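Local coordinates for Lin2634 protein (Listeria innocua, PDB 3MZO), which is probably a metal-dependent phosphohydrolase of the HD-domain superfamily, related to the YfbR-like 5'-deoxynucleotidases, and binds calcium ions, at residues Asn67-Glu72 / Asp77-Val82; Glu123-Thr128 / Ile136-Asp141. All blocks are in the same frame, centred on the assembly; numbering follows the deposited sequence.

Contact 1: Asn67-Glu72 / Asp77-Val82; sequences NHDYSE and DIKTPV. With CA (calcium ion), chain K; CA (calcium ion), chain M.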
ATOM      1  N   ASN B  67     -20.352   3.177  18.336  1.00 24.82           N
ATOM      2  CA  ASN B  67     -19.218   3.439  19.199  1.00 25.89           C
ATOM      3  C   ASN B  67     -18.525   2.208  19.779  1.00 26.89           C
ATOM      4  O   ASN B  67     -17.563   2.357  20.485  1.00 27.97           O
ATOM      5  CB  ASN B  67     -19.679   4.332  20.335  1.00 23.68           C
ATOM      6  CG  ASN B  67     -20.379   5.602  19.824  1.00 27.29           C
ATOM      7  OD1 ASN B  67     -19.780   6.389  19.103  1.00 25.70           O
ATOM      8  ND2 ASN B  67     -21.641   5.784  20.188  1.00 26.93           N
ATOM      9  N   HIS B  68     -18.961   1.010  19.424  1.00 27.65           N
ATOM     10  CA  HIS B  68     -18.535  -0.186  20.157  1.00 25.49           C
ATOM     11  C   HIS B  68     -17.055  -0.504  20.003  1.00 29.89           C
ATOM     12  O   HIS B  68     -16.515  -1.092  20.899  1.00 27.86           O
ATOM     13  CB  HIS B  68     -19.363  -1.428  19.807  1.00 28.62           C
ATOM     14  CG  HIS B  68     -19.005  -2.083  18.506  1.00 25.35           C
ATOM     15  ND1 HIS B  68     -19.374  -1.571  17.288  1.00 28.29           N
ATOM     16  CD2 HIS B  68     -18.403  -3.264  18.244  1.00 27.12           C
ATOM     17  CE1 HIS B  68     -18.952  -2.369  16.324  1.00 30.13           C
ATOM     18  NE2 HIS B  68     -18.355  -3.406  16.877  1.00 32.20           N
ATOM     19  N   ASP B  69     -16.415  -0.101  18.907  1.00 26.02           N
ATOM     20  CA  ASP B  69     -14.984  -0.372  18.722  1.00 27.53           C
ATOM     21  C   ASP B  69     -14.071   0.863  18.701  1.00 26.64           C
ATOM     22  O   ASP B  69     -12.893   0.772  18.356  1.00 26.33           O
ATOM     23  CB  ASP B  69     -14.781  -1.228  17.460  1.00 28.19           C
ATOM     24  CG  ASP B  69     -14.990  -2.716  17.714  1.00 29.57           C
ATOM     25  OD1 ASP B  69     -15.027  -3.115  18.859  1.00 26.58           O
ATOM     26  OD2 ASP B  69     -15.052  -3.518  16.770  1.00 30.87           O
ATOM     27  N   TYR B  70     -14.593   2.006  19.125  1.00 27.31           N
ATOM     28  CA  TYR B  70     -13.819   3.221  19.226  1.00 28.09           C
ATOM     29  C   TYR B  70     -12.551   2.996  20.081  1.00 29.77           C
ATOM     30  O   TYR B  70     -11.487   3.521  19.764  1.00 30.32           O
ATOM     31  CB  TYR B  70     -14.692   4.366  19.789  1.00 30.01           C
ATOM     32  CG  TYR B  70     -13.925   5.649  19.920  1.00 28.47           C
ATOM     33  CD1 TYR B  70     -13.675   6.443  18.818  1.00 26.84           C
ATOM     34  CD2 TYR B  70     -13.399   6.042  21.146  1.00 29.06           C
ATOM     35  CE1 TYR B  70     -12.930   7.595  18.916  1.00 26.04           C
ATOM     36  CE2 TYR B  70     -12.649   7.205  21.258  1.00 35.04           C
ATOM     37  CZ  TYR B  70     -12.426   7.982  20.143  1.00 27.63           C
ATOM     38  OH  TYR B  70     -11.658   9.115  20.244  1.00 28.88           O
ATOM     39  N   SER B  71     -12.650   2.173  21.120  1.00 30.45           N
ATOM     40  CA  SER B  71     -11.504   1.900  22.013  1.00 32.15           C
ATOM     41  C   SER B  71     -10.330   1.207  21.348  1.00 33.32           C
ATOM     42  O   SER B  71      -9.203   1.179  21.916  1.00 34.03           O
ATOM     43  CB  SER B  71     -11.949   1.091  23.243  1.00 32.29           C
ATOM     44  OG  SER B  71     -12.622  -0.104  22.887  1.00 38.35           O
ATOM     45  N   GLU B  72     -10.557   0.639  20.162  1.00 31.84           N
ATOM     46  CA  GLU B  72      -9.452   0.036  19.414  1.00 33.99           C
ATOM     47  C   GLU B  72      -8.392   1.079  19.009  1.00 36.24           C
ATOM     48  O   GLU B  72      -7.273   0.726  18.597  1.00 32.88           O
ATOM     49  CB  GLU B  72      -9.954  -0.865  18.273  1.00 34.27           C
ATOM     50  CG  GLU B  72     -10.381  -2.250  18.826  1.00 41.05           C
ATOM     51  CD  GLU B  72     -11.105  -3.153  17.827  1.00 48.93           C
ATOM     52  OE1 GLU B  72     -10.671  -3.246  16.662  1.00 47.93           O
ATOM     53  OE2 GLU B  72     -12.097  -3.811  18.225  1.00 45.03           O
ATOM     54  N   ASP B  77      -8.233  -5.704  20.158  1.00 55.14           N
ATOM     55  CA  ASP B  77      -9.221  -6.647  20.673  1.00 58.62           C
ATOM     56  C   ASP B  77      -9.041  -7.953  19.913  1.00 59.72           C
ATOM     57  O   ASP B  77      -9.020  -7.936  18.675  1.00 60.10           O
ATOM     58  CB  ASP B  77     -10.622  -6.060  20.430  1.00 59.39           C
ATOM     59  CG  ASP B  77     -11.758  -6.904  21.037  1.00 66.04           C
ATOM     60  OD1 ASP B  77     -11.685  -7.246  22.239  1.00 73.19           O
ATOM     61  OD2 ASP B  77     -12.743  -7.198  20.312  1.00 64.96           O
ATOM     62  N   ILE B  78      -8.917  -9.077  20.625  1.00 59.53           N
ATOM     63  CA  ILE B  78      -8.719 -10.374  19.948  1.00 60.68           C
ATOM     64  C   ILE B  78     -10.060 -10.801  19.281  1.00 60.53           C
ATOM     65  O   ILE B  78     -11.035 -11.055  19.987  1.00 60.24           O
ATOM     66  CB  ILE B  78      -8.181 -11.486  20.918  1.00 61.56           C
ATOM     67  CG1 ILE B  78      -6.999 -10.987  21.763  1.00 58.82           C
ATOM     68  CG2 ILE B  78      -7.750 -12.732  20.129  1.00 62.35           C
ATOM     69  CD1 ILE B  78      -6.615 -11.941  22.859  1.00 61.22           C
ATOM     70  N   LYS B  79     -10.092 -10.841  17.937  1.00 61.55           N
ATOM     71  CA  LYS B  79     -11.307 -11.172  17.110  1.00 62.58           C
ATOM     72  C   LYS B  79     -11.458 -12.675  16.765  1.00 64.41           C
ATOM     73  O   LYS B  79     -12.548 -13.152  16.403  1.00 60.44           O
ATOM     74  CB  LYS B  79     -11.280 -10.394  15.771  1.00 62.19           C
ATOM     75  CG  LYS B  79     -11.933  -8.986  15.752  1.00 59.99           C
ATOM     76  CD  LYS B  79     -11.791  -8.230  17.055  1.00 56.89           C
ATOM     77  CE  LYS B  79     -11.918  -6.728  16.886  1.00 50.92           C
ATOM     78  NZ  LYS B  79     -12.872  -6.137  17.865  1.00 52.33           N
ATOM     79  N   THR B  80     -10.342 -13.393  16.856  1.00 66.65           N
ATOM     80  CA  THR B  80     -10.249 -14.806  16.506  1.00 67.79           C
ATOM     81  C   THR B  80     -10.634 -15.663  17.735  1.00 68.50           C
ATOM     82  O   THR B  80     -10.558 -15.172  18.864  1.00 69.64           O
ATOM     83  CB  THR B  80      -8.807 -15.089  16.039  1.00 68.08           C
ATOM     84  OG1 THR B  80      -7.891 -14.717  17.080  1.00 71.99           O
ATOM     85  CG2 THR B  80      -8.482 -14.253  14.768  1.00 68.67           C
ATOM     86  N   PRO B  81     -11.053 -16.934  17.525  1.00 68.66           N
ATOM     87  CA  PRO B  81     -11.557 -17.726  18.660  1.00 70.22           C
ATOM     88  C   PRO B  81     -10.458 -18.213  19.628  1.00 70.34           C
ATOM     89  O   PRO B  81      -9.264 -18.148  19.294  1.00 68.72           O
ATOM     90  CB  PRO B  81     -12.273 -18.908  17.983  1.00 70.92           C
ATOM     91  CG  PRO B  81     -11.578 -19.082  16.681  1.00 71.72           C
ATOM     92  CD  PRO B  81     -11.003 -17.729  16.282  1.00 68.62           C
ATOM     93  N   VAL B  82     -10.888 -18.679  20.810  1.00 71.65           N
ATOM     94  CA  VAL B  82      -9.991 -19.140  21.891  1.00 72.51           C
ATOM     95  C   VAL B  82      -8.898 -20.105  21.376  1.00 73.03           C
ATOM     96  O   VAL B  82      -9.139 -21.301  21.168  1.00 73.91           O
ATOM     97  CB  VAL B  82     -10.797 -19.770  23.072  1.00 73.88           C
ATOM     98  CG1 VAL B  82      -9.872 -20.514  24.046  1.00 71.72           C
ATOM     99  CG2 VAL B  82     -11.610 -18.683  23.795  1.00 72.93           C
TER
HETATM  100 CA    CA K 302     -16.421  -5.515  16.988  1.00 66.66          CA
HETATM  101 CA    CA M 310     -15.205  -3.241  21.341  1.00 41.70          CA
HETATM  102  O   HOH W   1     -16.043  -5.522  19.595  1.00 46.06           O
HETATM  103  O   HOH W   2     -14.733  -1.813  22.934  1.00 45.97           O
HETATM  104  O   HOH W   3     -12.851  -3.868  20.763  1.00 44.12           O
HETATM  105  O   HOH W   4     -17.536  -4.070  22.107  1.00 39.59           O

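Contact 2: Glu123-Thr128 / Ile136-Asp141; sequences EGKDST and ISDKVD. With CA (calcium ion), chain K.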
ATOM      1  N   GLU B 123     -19.180  -0.505  27.618  1.00 36.04           N
ATOM      2  CA  GLU B 123     -19.620  -1.784  27.020  1.00 37.96           C
ATOM      3  C   GLU B 123     -21.089  -1.709  26.558  1.00 37.68           C
ATOM      4  O   GLU B 123     -21.976  -1.349  27.336  1.00 37.90           O
ATOM      5  CB  GLU B 123     -19.468  -2.928  28.052  1.00 40.36           C
ATOM      6  CG  GLU B 123     -19.761  -4.359  27.521  1.00 41.83           C
ATOM      7  CD  GLU B 123     -19.020  -4.714  26.211  1.00 45.99           C
ATOM      8  OE1 GLU B 123     -17.771  -4.797  26.213  1.00 50.58           O
ATOM      9  OE2 GLU B 123     -19.695  -4.937  25.181  1.00 40.09           O
ATOM     10  N   GLY B 124     -21.325  -2.022  25.292  1.00 34.49           N
ATOM     11  CA  GLY B 124     -22.658  -1.951  24.724  1.00 34.74           C
ATOM     12  C   GLY B 124     -23.436  -3.254  24.763  1.00 33.73           C
ATOM     13  O   GLY B 124     -24.665  -3.236  24.680  1.00 34.60           O
ATOM     14  N   LYS B 125     -22.723  -4.368  24.830  1.00 33.20           N
ATOM     15  CA  LYS B 125     -23.335  -5.693  24.822  1.00 36.09           C
ATOM     16  C   LYS B 125     -23.895  -6.056  26.179  1.00 37.83           C
ATOM     17  O   LYS B 125     -23.304  -6.823  26.911  1.00 42.93           O
ATOM     18  CB  LYS B 125     -22.333  -6.758  24.335  1.00 34.40           C
ATOM     19  CG  LYS B 125     -21.802  -6.417  22.900  1.00 36.90           C
ATOM     20  CD  LYS B 125     -20.920  -7.503  22.280  1.00 35.64           C
ATOM     21  CE  LYS B 125     -20.128  -6.917  21.091  1.00 39.27           C
ATOM     22  NZ  LYS B 125     -19.315  -7.931  20.367  1.00 34.00           N
ATOM     23  N   ASP B 126     -25.052  -5.501  26.500  1.00 38.59           N
ATOM     24  CA  ASP B 126     -25.754  -5.816  27.741  1.00 38.99           C
ATOM     25  C   ASP B 126     -26.984  -6.643  27.381  1.00 39.40           C
ATOM     26  O   ASP B 126     -27.152  -7.036  26.228  1.00 40.17           O
ATOM     27  CB  ASP B 126     -26.107  -4.528  28.471  1.00 38.81           C
ATOM     28  CG  ASP B 126     -27.039  -3.624  27.685  1.00 42.53           C
ATOM     29  OD1 ASP B 126     -27.770  -4.090  26.762  1.00 39.65           O
ATOM     30  OD2 ASP B 126     -27.058  -2.420  28.033  1.00 43.04           O
ATOM     31  N   SER B 127     -27.882  -6.869  28.320  1.00 40.04           N
ATOM     32  CA  SER B 127     -28.999  -7.754  28.035  1.00 42.45           C
ATOM     33  C   SER B 127     -30.251  -7.003  27.580  1.00 41.05           C
ATOM     34  O   SER B 127     -31.329  -7.591  27.493  1.00 43.23           O
ATOM     35  CB  SER B 127     -29.307  -8.620  29.267  1.00 45.24           C
ATOM     36  OG  SER B 127     -29.547  -7.795  30.387  1.00 54.54           O
ATOM     37  N   THR B 128     -30.141  -5.712  27.302  1.00 38.54           N
ATOM     38  CA  THR B 128     -31.274  -4.991  26.712  1.00 37.26           C
ATOM     39  C   THR B 128     -31.435  -5.476  25.276  1.00 35.15           C
ATOM     40  O   THR B 128     -30.510  -6.079  24.703  1.00 37.47           O
ATOM     41  CB  THR B 128     -31.070  -3.474  26.699  1.00 38.94           C
ATOM     42  OG1 THR B 128     -30.007  -3.135  25.798  1.00 33.93           O
ATOM     43  CG2 THR B 128     -30.776  -2.943  28.137  1.00 35.55           C
ATOM     44  N   ILE B 136     -25.372  -9.497  18.070  1.00 25.50           N
ATOM     45  CA  ILE B 136     -25.555 -10.305  16.880  1.00 27.19           C
ATOM     46  C   ILE B 136     -24.985  -9.595  15.662  1.00 26.40           C
ATOM     47  O   ILE B 136     -24.481 -10.262  14.754  1.00 28.53           O
ATOM     48  CB  ILE B 136     -27.005 -10.763  16.635  1.00 29.46           C
ATOM     49  CG1 ILE B 136     -27.950  -9.579  16.415  1.00 33.79           C
ATOM     50  CG2 ILE B 136     -27.520 -11.644  17.815  1.00 31.54           C
ATOM     51  CD1 ILE B 136     -29.416 -10.000  16.111  1.00 36.20           C
ATOM     52  N   SER B 137     -25.055  -8.255  15.645  1.00 25.15           N
ATOM     53  CA  SER B 137     -24.616  -7.468  14.483  1.00 24.92           C
ATOM     54  C   SER B 137     -23.104  -7.524  14.241  1.00 25.18           C
ATOM     55  O   SER B 137     -22.633  -7.608  13.102  1.00 27.26           O
ATOM     56  CB  SER B 137     -25.091  -6.004  14.646  1.00 25.78           C
ATOM     57  OG  SER B 137     -26.515  -5.930  14.561  1.00 22.75           O
ATOM     58  N   ASP B 138     -22.354  -7.449  15.342  1.00 26.02           N
ATOM     59  CA  ASP B 138     -20.910  -7.630  15.356  1.00 26.06           C
ATOM     60  C   ASP B 138     -20.532  -9.040  14.829  1.00 26.41           C
ATOM     61  O   ASP B 138     -19.648  -9.185  13.979  1.00 27.43           O
ATOM     62  CB  ASP B 138     -20.435  -7.412  16.799  1.00 25.59           C
ATOM     63  CG  ASP B 138     -18.931  -7.274  16.923  1.00 32.58           C
ATOM     64  OD1 ASP B 138     -18.248  -7.013  15.912  1.00 28.09           O
ATOM     65  OD2 ASP B 138     -18.429  -7.413  18.063  1.00 33.75           O
ATOM     66  N   LYS B 139     -21.217 -10.076  15.312  1.00 26.42           N
ATOM     67  CA  LYS B 139     -20.965 -11.428  14.823  1.00 28.22           C
ATOM     68  C   LYS B 139     -21.370 -11.613  13.370  1.00 27.31           C
ATOM     69  O   LYS B 139     -20.726 -12.339  12.641  1.00 28.28           O
ATOM     70  CB  LYS B 139     -21.640 -12.496  15.697  1.00 29.00           C
ATOM     71  CG  LYS B 139     -21.120 -12.582  17.121  1.00 31.87           C
ATOM     72  CD  LYS B 139     -19.619 -12.810  17.213  1.00 29.35           C
ATOM     73  CE  LYS B 139     -19.164 -12.825  18.680  1.00 36.40           C
ATOM     74  NZ  LYS B 139     -17.792 -13.289  18.765  1.00 38.49           N
ATOM     75  N   VAL B 140     -22.433 -10.955  12.939  1.00 28.35           N
ATOM     76  CA  VAL B 140     -22.807 -11.020  11.523  1.00 26.06           C
ATOM     77  C   VAL B 140     -21.688 -10.430  10.668  1.00 24.99           C
ATOM     78  O   VAL B 140     -21.394 -10.987   9.604  1.00 25.70           O
ATOM     79  CB  VAL B 140     -24.161 -10.366  11.206  1.00 24.84           C
ATOM     80  CG1 VAL B 140     -24.311 -10.158   9.709  1.00 20.67           C
ATOM     81  CG2 VAL B 140     -25.304 -11.221  11.774  1.00 23.11           C
ATOM     82  N   ASP B 141     -21.071  -9.328  11.090  1.00 26.13           N
ATOM     83  CA  ASP B 141     -20.014  -8.728  10.253  1.00 25.86           C
ATOM     84  C   ASP B 141     -18.798  -9.665  10.217  1.00 24.21           C
ATOM     85  O   ASP B 141     -18.187  -9.853   9.177  1.00 27.26           O
ATOM     86  CB  ASP B 141     -19.591  -7.332  10.699  1.00 24.85           C
ATOM     87  CG  ASP B 141     -18.590  -6.686   9.723  1.00 27.39           C
ATOM     88  OD1 ASP B 141     -18.854  -6.661   8.511  1.00 30.36           O
ATOM     89  OD2 ASP B 141     -17.505  -6.239  10.153  1.00 32.91           O
TER
HETATM   90 CA    CA K 302     -16.421  -5.515  16.988  1.00 66.66          CA
HETATM   91  O   HOH W   1     -16.043  -5.522  19.595  1.00 46.06           O

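Contact 1: Asn67-Glu72 / Asp77-Val82
The carboxylates of Glu72 and Asp77 both meet the ammonium group of Lys79, their planes turned 33° from each other. The imidazole of His68 carries Asp69 CB over one face and meets the chain K calcium at its edge, in plane, with NE2 2.9 Å away. Lys79 NZ gives a very short hydrogen bond to Glu72 OE2 (2.5 Å), part of a salt bridge. The same NZ bonds Asp77 OD2 through the lone pair anti to the other oxygen. This shared ammonium probably offsets the repulsion between the acids; Glu72 OE2 and Asp77 OD2 lie 4.0 Å apart. Lys79 gets there by bends at chi2 (34°) and chi4 (131°), while Glu72 runs out to it extended beyond CG. Asp69 sits next to this network, its OD2 3.6 Å from Lys79 NZ, and bridges the two calcium ions. Asp69 OD2 binds the chain K calcium at 2.4 Å. Asp69 OD1 binds the chain M calcium at 2.5 Å. His68 O binds the chain M calcium. Glu72 OE2 reaches that ion through a water. Together His68 and Asp69 supply the HD pair of an HD-domain metal site, here holding two calcium ions, with a salt-bridge network beside it.

Contact 2: Glu123-Thr128 / Ile136-Asp141
The calcium site of the HD domain takes its last protein ligand from helix 129-151, and the loop before that helix sends a lysine to it. Asp138 OD1 binds the chain K calcium at 2.6 Å. Asp138 OD2 takes a hydrogen bond from Lys125 NZ at 2.5 Å, part of a salt bridge. It uses the lone pair anti to OD1. One oxygen binds the calcium and the other the ammonium group, which probably fixes the carboxylate's rotation. A calcium-bound water donates weakly to OD2. The two side chains meet at about a right angle. Lys125 is extended beyond CG, which lets its NZ span the gap from the loop, while its CA stays 9.4 Å from that of Ile136. The loop is shaped by its own bonds. Lys125 N donates to Glu123 OE2, and Lys125 is the centre of an inverse gamma turn. Asp126 OD1 accepts from Thr128 N at 2.9 Å in an Asx turn, and from Thr128 OG1. Thr128 in turn caps the helix start through Gly131 N. About one turn beyond Asp138, Asp141 OD2 bonds ND1 of the calcium ligand His34. The arrangement fits the final Asp of the H...HD...D signature of HD-domain proteins.

Overall arrangement
From the N terminus, helix 31-51 first brings His34 to the metal. Helix 58-67 then leads into the His68-Asp69 pair. Contact 1 closes a short loop there, with four residues between its segments, before helix 87-108 begins. Helices 87-108 and 114-121 follow. Contact 2 then joins the next loop to helix 129-151, seven helical residues further along. The contacts lie in series, neither nested nor crossed. The centres of contact 1 and contact 2 are about 12 Å apart. They meet at the chain K calcium, which has ligands from both, and share the water bound to it. The site thus ties helix 31-51, the turn just after helix 58-67 and helix 129-151 together.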